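Local atomic coordinates of NADH kinase POS5, mitochondrial (Saccharomyces cerevisiae, PDB entry 3AFO), a protein that phosphorylates NADH and NAD(+) with ATP, preferring NADH about twofold, and so supplies the cell with the reductant NADPH. Residues V232-P237 / I259-I264. Numbering follows the deposited sequence.
Sequences VALATP and ILMTPI
A233 and T262 exchange two backbone hydrogen bonds, and A235 and L260 exchange two more. These are the hydrogen-bonded pairs of an antiparallel ladder whose strand directions differ by 166°. The bond from T262 N to A233 O is 2.9 Å long. From A235 N to L260 O it is 3.0 Å. L260 O also receives a CA-H...O contact from L234 CA at 3.2 Å.

Side chains pack on both faces of the ladder. On one face L234 and M261 lie side by side and point the same way. M261 has CG anti to its backbone N (chi1 179°) and bends at the thioether, which puts CE 3.8 Å from L234 CD2. V232 CG2 meets M261 CG at 4.2 Å on this face. I282 and I284 of strand 282-286, from a different sheet, pack there, so two sheets meet face to face, as in the beta sandwich of this domain. On the other face A235 CB sits 4.1 Å from L260 CB, while the L260 CD1 methyl packs against the carbonyl oxygens of A235 and T236.

I264 lies where the chain turns a corner. Its CD1 comes to 3.7 Å from V232 N and also touches A233 CB. I264 packs on C265 of the second subunit too, which places this end of the ladder at the subunit contact. An alanine here would probably open a gap beside V232 and A233.

T262 OG1 bonds to S244, and T236 OG1 to M199, N200 and G239. Strands 201-205 and 274-277 extend the sheet on either side. The side chain of T236 is about 7 Å from a bound NADH. All twelve residues are buried. The four backbone bonds satisfy N and O of A233, A235, L260 and T262 inside the core, so register rests on the backbone and the side chains between the strands can be apolar.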
ATOM      1  N   VAL A 232       0.128  15.613   6.616  1.00 16.32           N
ATOM      2  CA  VAL A 232       0.018  14.503   7.559  1.00 16.88           C
ATOM      3  C   VAL A 232      -1.315  14.640   8.285  1.00 17.19           C
ATOM      4  O   VAL A 232      -1.798  15.765   8.492  1.00 17.39           O
ATOM      5  CB  VAL A 232       1.200  14.518   8.569  1.00 16.95           C
ATOM      6  CG1 VAL A 232       1.110  15.726   9.499  1.00 16.58           C
ATOM      7  CG2 VAL A 232       1.274  13.204   9.384  1.00 17.06           C
ATOM      8  N   ALA A 233      -1.891  13.511   8.678  1.00 16.68           N
ATOM      9  CA  ALA A 233      -3.160  13.486   9.395  1.00 16.82           C
ATOM     10  C   ALA A 233      -2.972  12.767  10.719  1.00 17.42           C
ATOM     11  O   ALA A 233      -2.318  11.722  10.767  1.00 16.41           O
ATOM     12  CB  ALA A 233      -4.236  12.775   8.559  1.00 16.76           C
ATOM     13  N   LEU A 234      -3.532  13.350  11.783  1.00 17.11           N
ATOM     14  CA  LEU A 234      -3.657  12.709  13.080  1.00 17.23           C
ATOM     15  C   LEU A 234      -5.139  12.433  13.290  1.00 17.72           C
ATOM     16  O   LEU A 234      -5.950  13.366  13.241  1.00 17.62           O
ATOM     17  CB  LEU A 234      -3.132  13.633  14.183  1.00 17.41           C
ATOM     18  CG  LEU A 234      -1.676  14.062  13.932  1.00 19.15           C
ATOM     19  CD1 LEU A 234      -1.245  15.209  14.793  1.00 21.60           C
ATOM     20  CD2 LEU A 234      -0.711  12.886  14.083  1.00 17.64           C
ATOM     21  N   ALA A 235      -5.502  11.166  13.509  1.00 17.05           N
ATOM     22  CA  ALA A 235      -6.912  10.781  13.504  1.00 16.58           C
ATOM     23  C   ALA A 235      -7.279   9.972  14.728  1.00 16.83           C
ATOM     24  O   ALA A 235      -6.448   9.247  15.289  1.00 16.87           O
ATOM     25  CB  ALA A 235      -7.264  10.000  12.230  1.00 16.70           C
ATOM     26  N   THR A 236      -8.524  10.123  15.154  1.00 16.26           N
ATOM     27  CA  THR A 236      -9.107   9.209  16.119  1.00 16.25           C
ATOM     28  C   THR A 236      -9.429   7.927  15.357  1.00 16.15           C
ATOM     29  O   THR A 236      -9.428   7.927  14.125  1.00 15.59           O
ATOM     30  CB  THR A 236     -10.442   9.749  16.649  1.00 16.20           C
ATOM     31  OG1 THR A 236     -11.325   9.947  15.540  1.00 16.38           O
ATOM     32  CG2 THR A 236     -10.247  11.076  17.396  1.00 15.38           C
ATOM     33  N   PRO A 237      -9.748   6.843  16.088  1.00 16.19           N
ATOM     34  CA  PRO A 237     -10.282   5.628  15.469  1.00 16.49           C
ATOM     35  C   PRO A 237     -11.534   5.922  14.638  1.00 16.68           C
ATOM     36  O   PRO A 237     -11.690   5.367  13.546  1.00 16.45           O
ATOM     37  CB  PRO A 237     -10.623   4.757  16.677  1.00 16.35           C
ATOM     38  CG  PRO A 237      -9.526   5.160  17.681  1.00 16.46           C
ATOM     39  CD  PRO A 237      -9.517   6.659  17.537  1.00 16.07           C
ATOM     40  N   ILE A 259      -4.146   6.770  18.670  1.00 17.49           N
ATOM     41  CA  ILE A 259      -4.117   7.908  17.779  1.00 17.37           C
ATOM     42  C   ILE A 259      -3.442   7.425  16.512  1.00 17.17           C
ATOM     43  O   ILE A 259      -2.363   6.823  16.577  1.00 17.45           O
ATOM     44  CB  ILE A 259      -3.286   9.085  18.361  1.00 17.48           C
ATOM     45  CG1 ILE A 259      -3.844   9.516  19.725  1.00 17.97           C
ATOM     46  CG2 ILE A 259      -3.228  10.258  17.345  1.00 17.86           C
ATOM     47  CD1 ILE A 259      -2.984  10.562  20.472  1.00 17.86           C
ATOM     48  N   LEU A 260      -4.060   7.689  15.366  1.00 16.49           N
ATOM     49  CA  LEU A 260      -3.442   7.355  14.079  1.00 16.16           C
ATOM     50  C   LEU A 260      -2.564   8.495  13.615  1.00 15.69           C
ATOM     51  O   LEU A 260      -2.955   9.658  13.710  1.00 16.13           O
ATOM     52  CB  LEU A 260      -4.505   7.077  12.999  1.00 15.93           C
ATOM     53  CG  LEU A 260      -5.269   5.743  13.073  1.00 16.87           C
ATOM     54  CD1 LEU A 260      -6.393   5.767  14.125  1.00 17.35           C
ATOM     55  CD2 LEU A 260      -5.844   5.381  11.711  1.00 16.74           C
ATOM     56  N   MET A 261      -1.382   8.158  13.111  1.00 15.00           N
ATOM     57  CA  MET A 261      -0.539   9.112  12.398  1.00 15.30           C
ATOM     58  C   MET A 261      -0.355   8.605  10.974  1.00 14.85           C
ATOM     59  O   MET A 261       0.323   7.600  10.756  1.00 14.68           O
ATOM     60  CB  MET A 261       0.820   9.281  13.087  1.00 15.15           C
ATOM     61  CG  MET A 261       1.754  10.259  12.369  1.00 16.50           C
ATOM     62  SD  MET A 261       3.298  10.464  13.270  1.00 19.39           S
ATOM     63  CE  MET A 261       2.736  11.406  14.700  1.00 16.00           C
ATOM     64  N   THR A 262      -0.956   9.297  10.008  1.00 14.87           N
ATOM     65  CA  THR A 262      -0.970   8.800   8.623  1.00 15.30           C
ATOM     66  C   THR A 262      -0.426   9.859   7.675  1.00 15.31           C
ATOM     67  O   THR A 262      -0.961  10.964   7.637  1.00 14.75           O
ATOM     68  CB  THR A 262      -2.415   8.417   8.180  1.00 15.93           C
ATOM     69  OG1 THR A 262      -2.980   7.488   9.114  1.00 15.13           O
ATOM     70  CG2 THR A 262      -2.439   7.811   6.755  1.00 15.57           C
ATOM     71  N   PRO A 263       0.629   9.521   6.900  1.00 15.22           N
ATOM     72  CA  PRO A 263       1.198  10.520   5.993  1.00 14.75           C
ATOM     73  C   PRO A 263       0.282  10.764   4.799  1.00 14.86           C
ATOM     74  O   PRO A 263      -0.466   9.874   4.388  1.00 13.48           O
ATOM     75  CB  PRO A 263       2.511   9.882   5.537  1.00 14.74           C
ATOM     76  CG  PRO A 263       2.235   8.392   5.574  1.00 15.13           C
ATOM     77  CD  PRO A 263       1.302   8.211   6.780  1.00 14.92           C
ATOM     78  N   ILE A 264       0.303  11.987   4.285  1.00 14.83           N
ATOM     79  CA  ILE A 264      -0.462  12.316   3.092  1.00 15.32           C
ATOM     80  C   ILE A 264       0.507  12.564   1.940  1.00 15.57           C
ATOM     81  O   ILE A 264       1.186  13.590   1.911  1.00 15.85           O
ATOM     82  CB  ILE A 264      -1.398  13.560   3.293  1.00 15.53           C
ATOM     83  CG1 ILE A 264      -2.270  13.372   4.540  1.00 16.21           C
ATOM     84  CG2 ILE A 264      -2.266  13.783   2.037  1.00 15.32           C
ATOM     85  CD1 ILE A 264      -3.000  14.638   5.007  1.00 16.69           C
TER